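Local coordinates for lantibiotic dehydratase (Microbispora corallina, PDB 5EHK), which probably dehydrates serine and threonine residues of the NAI-107 precursor peptide, in a tRNA-dependent reaction, during lantibiotic biosynthesis, at residues D3-V11 with R383-W394. Residues are numbered along the deposited sequence; the frame is centred on the assembly and turned at random.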
loop_
_atom_site.group_PDB
_atom_site.type_symbol
_atom_site.label_atom_id
_atom_site.label_comp_id
_atom_site.label_asym_id
_atom_site.label_seq_id
_atom_site.Cartn_x
_atom_site.Cartn_y
_atom_site.Cartn_z
ATOM N N ASP A 3 32.800 -21.710 18.393
ATOM C CA ASP A 3 31.400 -22.156 18.286
ATOM C C ASP A 3 30.355 -21.179 17.648
ATOM O O ASP A 3 29.296 -21.619 17.198
ATOM C CB ASP A 3 30.895 -22.739 19.620
ATOM C CG ASP A 3 29.657 -23.630 19.443
ATOM O OD1 ASP A 3 29.815 -24.791 18.993
ATOM O OD2 ASP A 3 28.530 -23.188 19.768
ATOM N N SER A 4 30.633 -19.876 17.621
ATOM C CA SER A 4 29.760 -18.934 16.907
ATOM C C SER A 4 29.928 -19.079 15.404
ATOM O O SER A 4 30.983 -19.472 14.947
ATOM C CB SER A 4 30.067 -17.480 17.291
ATOM O OG SER A 4 29.346 -16.565 16.463
ATOM N N PRO A 5 28.871 -18.783 14.622
ATOM C CA PRO A 5 29.055 -18.788 13.169
ATOM C C PRO A 5 29.898 -17.596 12.724
ATOM O O PRO A 5 30.352 -17.577 11.585
ATOM C CB PRO A 5 27.632 -18.637 12.636
ATOM C CG PRO A 5 26.907 -17.910 13.709
ATOM C CD PRO A 5 27.495 -18.411 15.000
ATOM N N PHE A 6 30.121 -16.628 13.605
ATOM C CA PHE A 6 31.029 -15.529 13.276
ATOM C C PHE A 6 32.311 -15.627 14.111
ATOM O O PHE A 6 32.268 -16.046 15.275
ATOM C CB PHE A 6 30.368 -14.156 13.491
ATOM C CG PHE A 6 29.084 -13.981 12.740
ATOM C CD1 PHE A 6 29.085 -13.848 11.360
ATOM C CD2 PHE A 6 27.876 -13.963 13.415
ATOM C CE1 PHE A 6 27.909 -13.698 10.666
ATOM C CE2 PHE A 6 26.695 -13.816 12.739
ATOM C CZ PHE A 6 26.709 -13.685 11.348
ATOM N N ARG A 7 33.438 -15.262 13.496
ATOM C CA ARG A 7 34.717 -15.138 14.182
ATOM C C ARG A 7 35.169 -13.690 14.010
ATOM O O ARG A 7 35.222 -13.199 12.892
ATOM C CB ARG A 7 35.747 -16.064 13.521
ATOM C CG ARG A 7 37.192 -15.925 14.046
ATOM C CD ARG A 7 38.240 -16.602 13.117
ATOM N NE ARG A 7 37.960 -18.012 12.844
ATOM C CZ ARG A 7 38.421 -19.028 13.568
ATOM N NH1 ARG A 7 39.188 -18.785 14.624
ATOM N NH2 ARG A 7 38.093 -20.282 13.251
ATOM N N ALA A 8 35.509 -13.009 15.101
ATOM C CA ALA A 8 36.029 -11.637 15.015
ATOM C C ALA A 8 37.476 -11.606 14.528
ATOM O O ALA A 8 38.208 -12.597 14.629
ATOM C CB ALA A 8 35.911 -10.921 16.358
ATOM N N TRP A 9 37.874 -10.471 13.967
ATOM C CA TRP A 9 39.259 -10.224 13.554
ATOM C C TRP A 9 40.183 -10.142 14.758
ATOM O O TRP A 9 39.726 -9.890 15.868
ATOM C CB TRP A 9 39.351 -8.892 12.819
ATOM C CG TRP A 9 38.961 -8.903 11.388
ATOM C CD1 TRP A 9 38.383 -9.925 10.686
ATOM C CD2 TRP A 9 39.131 -7.829 10.468
ATOM N NE1 TRP A 9 38.196 -9.549 9.374
ATOM C CE2 TRP A 9 38.636 -8.258 9.222
ATOM C CE3 TRP A 9 39.664 -6.548 10.576
ATOM C CZ2 TRP A 9 38.654 -7.453 8.097
ATOM C CZ3 TRP A 9 39.684 -5.748 9.460
ATOM C CH2 TRP A 9 39.181 -6.203 8.232
ATOM N N ASP A 10 41.485 -10.305 14.542
ATOM C CA ASP A 10 42.429 -10.143 15.644
ATOM C C ASP A 10 42.480 -8.688 16.071
ATOM O O ASP A 10 42.451 -8.396 17.266
ATOM C CB ASP A 10 43.854 -10.529 15.234
ATOM C CG ASP A 10 44.043 -12.015 15.063
ATOM O OD1 ASP A 10 43.200 -12.793 15.553
ATOM O OD2 ASP A 10 45.074 -12.397 14.469
ATOM N N VAL A 11 42.557 -7.780 15.096
ATOM C CA VAL A 11 42.663 -6.354 15.394
ATOM C C VAL A 11 41.311 -5.702 15.276
ATOM O O VAL A 11 40.396 -6.271 14.666
ATOM C CB VAL A 11 43.633 -5.622 14.460
ATOM C CG1 VAL A 11 45.007 -6.253 14.534
ATOM C CG2 VAL A 11 43.107 -5.639 13.035
ATOM N N ARG A 383 36.191 -11.052 23.030
ATOM C CA ARG A 383 36.027 -11.457 21.634
ATOM C C ARG A 383 34.940 -12.526 21.470
ATOM O O ARG A 383 34.187 -12.518 20.506
ATOM C CB ARG A 383 37.341 -11.997 21.082
ATOM C CG ARG A 383 37.304 -12.361 19.603
ATOM C CD ARG A 383 38.319 -13.446 19.303
ATOM N NE ARG A 383 39.043 -13.225 18.056
ATOM C CZ ARG A 383 40.362 -13.081 17.963
ATOM N NH1 ARG A 383 41.129 -13.121 19.048
ATOM N NH2 ARG A 383 40.922 -12.897 16.777
ATOM N N THR A 384 34.834 -13.429 22.430
ATOM C CA THR A 384 33.814 -14.466 22.380
ATOM C C THR A 384 32.414 -13.936 22.694
ATOM O O THR A 384 31.418 -14.455 22.182
ATOM C CB THR A 384 34.210 -15.652 23.282
ATOM O OG1 THR A 384 35.265 -16.356 22.622
ATOM C CG2 THR A 384 33.034 -16.622 23.520
ATOM N N GLU A 385 32.341 -12.914 23.546
ATOM C CA GLU A 385 31.053 -12.317 23.900
ATOM C C GLU A 385 30.489 -11.683 22.641
ATOM O O GLU A 385 29.389 -12.015 22.201
ATOM C CB GLU A 385 31.209 -11.276 25.019
ATOM C CG GLU A 385 29.895 -10.752 25.633
ATOM C CD GLU A 385 28.963 -11.838 26.213
ATOM O OE1 GLU A 385 29.375 -12.608 27.111
ATOM O OE2 GLU A 385 27.788 -11.899 25.786
ATOM N N ILE A 386 31.290 -10.820 22.035
ATOM C CA ILE A 386 30.905 -10.145 20.828
ATOM C C ILE A 386 30.539 -11.118 19.722
ATOM O O ILE A 386 29.535 -10.932 19.056
ATOM C CB ILE A 386 32.018 -9.217 20.369
ATOM C CG1 ILE A 386 32.289 -8.185 21.471
ATOM C CG2 ILE A 386 31.659 -8.555 19.035
ATOM C CD1 ILE A 386 33.400 -7.261 21.153
ATOM N N GLU A 387 31.294 -12.188 19.555
ATOM C CA GLU A 387 30.922 -13.163 18.539
ATOM C C GLU A 387 29.577 -13.822 18.814
ATOM O O GLU A 387 28.843 -14.139 17.874
ATOM C CB GLU A 387 31.989 -14.234 18.391
ATOM C CG GLU A 387 33.293 -13.670 17.899
ATOM C CD GLU A 387 34.387 -14.706 17.835
ATOM O OE1 GLU A 387 34.141 -15.851 18.261
ATOM O OE2 GLU A 387 35.501 -14.363 17.392
ATOM N N ARG A 388 29.247 -14.034 20.087
ATOM C CA ARG A 388 27.997 -14.702 20.440
ATOM C C ARG A 388 26.827 -13.713 20.271
ATOM O O ARG A 388 25.699 -14.096 19.964
ATOM C CB ARG A 388 28.052 -15.229 21.884
ATOM C CG ARG A 388 28.787 -16.578 22.051
ATOM C CD ARG A 388 28.495 -17.268 23.408
ATOM N NE ARG A 388 27.316 -18.135 23.350
ATOM C CZ ARG A 388 27.104 -19.195 24.133
ATOM N NH1 ARG A 388 27.986 -19.534 25.067
ATOM N NH2 ARG A 388 25.998 -19.918 23.981
ATOM N N ALA A 389 27.127 -12.435 20.439
ATOM C CA ALA A 389 26.131 -11.390 20.321
ATOM C C ALA A 389 25.718 -11.221 18.864
ATOM O O ALA A 389 24.528 -11.280 18.534
ATOM C CB ALA A 389 26.671 -10.103 20.885
ATOM N N ALA A 390 26.718 -10.988 18.012
ATOM C CA ALA A 390 26.543 -10.983 16.571
ATOM C C ALA A 390 25.654 -12.155 16.136
ATOM O O ALA A 390 24.696 -11.957 15.380
ATOM C CB ALA A 390 27.890 -11.040 15.874
ATOM N N GLU A 391 25.916 -13.353 16.653
ATOM C CA GLU A 391 25.061 -14.483 16.307
ATOM C C GLU A 391 23.592 -14.241 16.702
ATOM O O GLU A 391 22.666 -14.515 15.925
ATOM C CB GLU A 391 25.585 -15.791 16.920
ATOM C CG GLU A 391 24.768 -17.038 16.538
ATOM C CD GLU A 391 25.077 -18.266 17.402
ATOM O OE1 GLU A 391 25.738 -18.117 18.454
ATOM O OE2 GLU A 391 24.685 -19.390 17.007
ATOM N N ALA A 392 23.392 -13.673 17.882
ATOM C CA ALA A 392 22.056 -13.463 18.395
ATOM C C ALA A 392 21.264 -12.532 17.476
ATOM O O ALA A 392 20.124 -12.833 17.093
ATOM C CB ALA A 392 22.128 -12.886 19.795
ATOM N N LEU A 393 21.879 -11.394 17.158
ATOM C CA LEU A 393 21.328 -10.430 16.217
ATOM C C LEU A 393 21.043 -11.066 14.873
ATOM O O LEU A 393 20.077 -10.715 14.208
ATOM C CB LEU A 393 22.268 -9.251 16.019
ATOM C CG LEU A 393 22.309 -8.294 17.207
ATOM C CD1 LEU A 393 23.114 -7.068 16.826
ATOM C CD2 LEU A 393 20.914 -7.913 17.698
ATOM N N TRP A 394 21.898 -11.977 14.445
ATOM C CA TRP A 394 21.646 -12.610 13.166
ATOM C C TRP A 394 20.437 -13.517 13.255
ATOM O O TRP A 394 19.588 -13.485 12.383
ATOM C CB TRP A 394 22.873 -13.379 12.660
ATOM C CG TRP A 394 22.667 -13.994 11.305
ATOM C CD1 TRP A 394 22.639 -13.347 10.110
ATOM C CD2 TRP A 394 22.490 -15.387 11.014
ATOM N NE1 TRP A 394 22.437 -14.253 9.089
ATOM C CE2 TRP A 394 22.349 -15.509 9.623
ATOM C CE3 TRP A 394 22.443 -16.539 11.795
ATOM C CZ2 TRP A 394 22.163 -16.730 9.006
ATOM C CZ3 TRP A 394 22.252 -17.748 11.179
ATOM C CH2 TRP A 394 22.113 -17.840 9.803
#
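From S4 to D10 the N-terminal segment runs obliquely antiparallel to helix 383-394: the axes of strand 6-8 and the helix lie 7.8 Å apart at 144°. S4 and F6 sit over R388 and E387, their CA atoms 5.8 Å away in each pair.

At the start of the segment, S4 holds its OG anti to the backbone N, where the hydroxyl donates to E387 O at 2.9 Å and also accepts from F6 N, an ST turn. E391 N, one helical turn on, reaches E387 O from the opposite face of the carbonyl. P5 lays its CD against CG and CD of E391, the two side chains crossing at about a right angle.

F6 then turns its ring edge toward the face of the five-membered ring of W394, a T-shaped pair with planes at 87°, while F6 CD2 touches A390 CB; L501 of strand 500-508 also packs on F6. E387 extends its carboxylate from the helix toward the strand backbone, where OE2 takes A8 N at 2.7 Å in a nearly straight bond (168°) from above the carboxylate plane. Further along, R383 NH2 makes a salt bridge to D10 OD1 at 2.6 Å, reaching the anti lone pair of OD1 from within the guanidinium plane, and a weak bond to A8 O; NH1 forms a salt bridge with E380.

Beside strand 785-792, E387 thus holds the segment's backbone at A8 N and R383 ties down D10, while F6 packs on A390 and W394 at the other end. R793, positioned by the carbonyls of S4 and F6, forms a salt bridge with OE1; with A8 N-H at OE2, it probably keeps buried E387 ionised.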